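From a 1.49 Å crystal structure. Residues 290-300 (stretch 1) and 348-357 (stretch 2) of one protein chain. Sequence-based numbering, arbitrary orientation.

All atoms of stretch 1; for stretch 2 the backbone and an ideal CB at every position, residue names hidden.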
# COMPACT_ATOMS: atom_id res chain seq x y z
N ILE A 290 7.14 7.68 -10.92
CA ILE A 290 8.25 7.93 -11.86
C ILE A 290 7.93 9.13 -12.76
O ILE A 290 8.81 9.95 -13.03
CB ILE A 290 8.55 6.65 -12.68
CG1 ILE A 290 9.24 5.63 -11.77
CG2 ILE A 290 9.40 6.95 -13.92
CD1 ILE A 290 9.24 4.22 -12.30
N GLN A 291 6.68 9.22 -13.21
CA GLN A 291 6.20 10.36 -13.99
C GLN A 291 6.44 11.69 -13.26
O GLN A 291 6.97 12.64 -13.84
CB GLN A 291 4.70 10.19 -14.29
CG GLN A 291 4.05 11.32 -15.08
CD GLN A 291 2.56 11.09 -15.33
OE1 GLN A 291 1.97 10.13 -14.82
NE2 GLN A 291 1.95 11.98 -16.09
N ILE A 292 6.05 11.76 -11.99
CA ILE A 292 6.12 13.01 -11.22
C ILE A 292 7.59 13.39 -10.95
O ILE A 292 8.00 14.54 -11.13
CB ILE A 292 5.30 12.92 -9.91
CG1 ILE A 292 3.80 12.79 -10.23
CG2 ILE A 292 5.51 14.15 -9.05
CD1 ILE A 292 2.98 12.21 -9.08
N LEU A 293 8.39 12.41 -10.55
CA LEU A 293 9.84 12.60 -10.44
C LEU A 293 10.46 13.09 -11.76
O LEU A 293 11.32 13.97 -11.75
CB LEU A 293 10.52 11.31 -9.98
CG LEU A 293 10.35 10.97 -8.48
CD1 LEU A 293 10.91 9.60 -8.13
CD2 LEU A 293 10.97 12.04 -7.56
N ASN A 294 10.04 12.50 -12.88
CA ASN A 294 10.54 12.93 -14.19
C ASN A 294 10.28 14.41 -14.42
O ASN A 294 11.14 15.10 -14.95
CB ASN A 294 9.93 12.17 -15.37
CG ASN A 294 10.43 10.74 -15.51
OD1 ASN A 294 11.49 10.38 -15.01
ND2 ASN A 294 9.68 9.94 -16.26
N VAL A 295 9.07 14.88 -14.08
CA VAL A 295 8.74 16.30 -14.25
C VAL A 295 9.68 17.14 -13.37
O VAL A 295 10.30 18.10 -13.84
CB VAL A 295 7.25 16.62 -13.92
CG1 VAL A 295 6.97 18.13 -14.05
CG2 VAL A 295 6.31 15.85 -14.82
N MET A 296 9.77 16.75 -12.10
CA MET A 296 10.58 17.46 -11.10
C MET A 296 12.07 17.52 -11.48
O MET A 296 12.77 18.49 -11.15
CB MET A 296 10.43 16.76 -9.75
CG MET A 296 9.05 16.93 -9.13
SD MET A 296 8.70 15.83 -7.74
CE MET A 296 10.12 16.13 -6.67
N GLU A 297 12.55 16.48 -12.17
CA GLU A 297 13.97 16.38 -12.55
C GLU A 297 14.43 17.56 -13.42
O GLU A 297 15.63 17.88 -13.47
CB GLU A 297 14.23 15.06 -13.30
CG GLU A 297 15.69 14.64 -13.31
CD GLU A 297 15.93 13.32 -14.05
OE1 GLU A 297 15.26 13.03 -15.07
OE2 GLU A 297 16.83 12.58 -13.63
N ASN A 298 13.48 18.20 -14.10
CA ASN A 298 13.79 19.36 -14.93
C ASN A 298 14.16 20.62 -14.16
O ASN A 298 14.64 21.60 -14.76
CB ASN A 298 12.63 19.65 -15.88
CG ASN A 298 12.50 18.60 -16.96
OD1 ASN A 298 13.25 18.61 -17.95
ND2 ASN A 298 11.55 17.67 -16.77
N ALA A 299 13.96 20.61 -12.85
CA ALA A 299 14.31 21.73 -12.00
C ALA A 299 15.44 21.33 -11.04
O ALA A 299 15.51 20.17 -10.62
CB ALA A 299 13.09 22.20 -11.22
N ASP A 300 16.31 22.27 -10.70
CA ASP A 300 17.28 22.07 -9.62
C ASP A 300 16.58 22.36 -8.29
O ASP A 300 16.66 23.46 -7.76
CB ASP A 300 18.50 22.96 -9.80
CG ASP A 300 19.56 22.75 -8.72
OD1 ASP A 300 19.40 21.81 -7.90
OD2 ASP A 300 20.55 23.51 -8.69
N UNK A 348 7.72 13.33 -22.42
CA UNK A 348 6.39 13.70 -21.95
C UNK A 348 6.48 14.55 -20.68
O UNK A 348 5.77 15.55 -20.52
CB UNK A 348 5.55 12.45 -21.69
N UNK A 349 7.33 14.12 -19.76
CA UNK A 349 7.55 14.86 -18.51
C UNK A 349 8.07 16.27 -18.79
O UNK A 349 7.68 17.22 -18.11
CB UNK A 349 8.53 14.11 -17.61
N UNK A 350 8.96 16.39 -19.78
CA UNK A 350 9.50 17.69 -20.17
C UNK A 350 8.37 18.60 -20.70
O UNK A 350 8.32 19.79 -20.36
CB UNK A 350 10.59 17.52 -21.23
N UNK A 351 7.48 18.04 -21.52
CA UNK A 351 6.31 18.78 -22.02
C UNK A 351 5.42 19.28 -20.88
O UNK A 351 4.95 20.41 -20.89
CB UNK A 351 5.49 17.90 -22.96
N UNK A 352 5.21 18.43 -19.88
CA UNK A 352 4.47 18.83 -18.70
C UNK A 352 5.21 19.97 -17.97
O UNK A 352 4.62 21.03 -17.69
CB UNK A 352 4.27 17.63 -17.77
N UNK A 353 6.49 19.77 -17.71
CA UNK A 353 7.30 20.78 -17.03
C UNK A 353 7.21 22.15 -17.72
O UNK A 353 7.05 23.17 -17.06
CB UNK A 353 8.76 20.32 -16.97
N UNK A 354 7.27 22.16 -19.05
CA UNK A 354 7.31 23.41 -19.81
C UNK A 354 5.99 24.20 -19.71
O UNK A 354 5.98 25.41 -20.01
CB UNK A 354 7.62 23.11 -21.28
N UNK A 355 4.90 23.55 -19.31
CA UNK A 355 3.61 24.23 -19.08
C UNK A 355 3.51 24.91 -17.71
O UNK A 355 2.58 25.69 -17.45
CB UNK A 355 2.47 23.22 -19.22
N UNK A 356 4.45 24.61 -16.81
CA UNK A 356 4.39 25.14 -15.46
C UNK A 356 4.90 26.58 -15.47
O UNK A 356 6.04 26.84 -15.87
CB UNK A 356 5.20 24.28 -14.49
N UNK A 357 4.04 27.50 -15.05
CA UNK A 357 4.35 28.93 -15.00
C UNK A 357 4.85 29.28 -13.60
O UNK A 357 4.42 28.69 -12.62
CB UNK A 357 3.13 29.77 -15.37

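The two helices cross at -58°, with axes 8.2 Å apart at closest approach.

Position 348 has helical angles (-63/-44) and a CA-to-CB bond pointing sideways; no atom of stretch 1 lies within 5.5 Å of the ideal CB. Only a long side chain could reach the partner, and an aromatic or a long flexible chain could do so. It is Tyr 348, with chi1 t, whose CE2 comes 3.5 Å from Gln 291 NE2.

Position 349 is the most constrained. Its CA lies 4.7 Å from the CA of Val 295, the closest such pair, and CB points toward stretch 1. The ideal CB is already 3.3 Å from Asn 294 CB and 3.7 Å from Val 295 N, a tight fit that favours glycine or alanine. The residue is Ala 349; its CB packs 4.0 Å from Val 295 CG2.

At 350 CB points away, although the ideal CB is 4.4 Å from Asn 298 OD1. Polar or long flexible chains suit this margin. Lys 350 passes its CD 3.5 Å from Asn 298 OD1, while its NZ forms a salt bridge within its own stretch, 2.6 Å from OD1 of the residue at 354. Position 351 is out of reach and leaves the choice open; it is Lys 351.

Position 352 points toward stretch 1, its ideal CB 4.0 Å from Val 295 CG2. Valine, leucine, isoleucine or methionine would suit this apolar neighbour. Ile 352 (m, t) places CG2 3.9 Å from Val 295 CG2 and CD1 3.8 Å from Gln 291 NE2.

At 353, CB again points toward stretch 1, with its ideal position 4.1 Å from Val 295 CG1 and 3.9 Å from Asn 298 ND2. Asn 298 ND2 already donates to Val 295 O (3.2 Å), so one of its hydrogens is accounted for and an apolar partner is acceptable; a large apolar or aromatic side chain could cover the turn from Met 296 to Ala 299. Phe 353, chi1 t, does so: Asn 298 CB sits 3.4 Å from the ring centroid of Phe 353, 11° off the normal, a CH-pi contact over one face. Ala 299 CB lies 4.0 Å from Phe 353 CE1.

Positions 354 and 355 find nothing of stretch 1 within 5.5 Å of their ideal CBs, so many residues would fit. Asp 354 answers Lys 350; Thr 355 OG1 donates to Ile 352 O (2.7 Å).

Position 356 points toward stretch 1 from a distance, which suits a long apolar chain. Ile 356 extends CD1 to 4.0 Å from Val 295 CG1. Position 357, out of reach, is Gln 357.

Stretch 2, residues 348-357: YAKKIFDTIQ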
# COMPACT_ATOMS: atom_id res chain seq x y z
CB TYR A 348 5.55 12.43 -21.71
CG TYR A 348 4.15 12.68 -21.16
CD1 TYR A 348 3.30 13.60 -21.77
CD2 TYR A 348 3.68 11.98 -20.06
CE1 TYR A 348 2.04 13.83 -21.28
CE2 TYR A 348 2.40 12.20 -19.56
CZ TYR A 348 1.59 13.12 -20.17
OH TYR A 348 0.33 13.36 -19.68
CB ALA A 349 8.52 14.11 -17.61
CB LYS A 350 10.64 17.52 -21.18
CG LYS A 350 11.19 18.82 -21.82
CD LYS A 350 11.64 19.87 -20.80
CE LYS A 350 12.39 21.02 -21.50
NZ LYS A 350 12.47 22.25 -20.68
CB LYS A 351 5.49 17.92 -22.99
CG LYS A 351 6.13 17.79 -24.35
CD LYS A 351 5.33 16.92 -25.32
CE LYS A 351 6.17 16.60 -26.56
NZ LYS A 351 5.40 15.88 -27.61
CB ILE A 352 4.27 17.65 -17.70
CG1 ILE A 352 3.42 16.54 -18.33
CG2 ILE A 352 3.60 18.17 -16.42
CD1 ILE A 352 3.34 15.25 -17.49
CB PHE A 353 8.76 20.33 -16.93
CG PHE A 353 9.63 21.31 -16.22
CD1 PHE A 353 9.61 21.40 -14.84
CD2 PHE A 353 10.45 22.17 -16.94
CE1 PHE A 353 10.40 22.31 -14.18
CE2 PHE A 353 11.25 23.09 -16.29
CZ PHE A 353 11.23 23.16 -14.91
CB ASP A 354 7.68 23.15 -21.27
CG ASP A 354 9.16 22.77 -21.46
OD1 ASP A 354 9.99 23.00 -20.54
OD2 ASP A 354 9.51 22.24 -22.54
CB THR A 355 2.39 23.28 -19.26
OG1 THR A 355 2.34 22.33 -18.18
CG2 THR A 355 2.45 22.55 -20.60
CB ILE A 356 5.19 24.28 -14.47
CG1 ILE A 356 4.69 22.83 -14.53
CG2 ILE A 356 5.06 24.84 -13.05
CD1 ILE A 356 5.51 21.86 -13.73
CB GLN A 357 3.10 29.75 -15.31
CG GLN A 357 2.46 29.46 -16.66
CD GLN A 357 3.36 29.77 -17.83
OE1 GLN A 357 3.51 28.97 -18.74
NE2 GLN A 357 3.99 30.95 -17.80
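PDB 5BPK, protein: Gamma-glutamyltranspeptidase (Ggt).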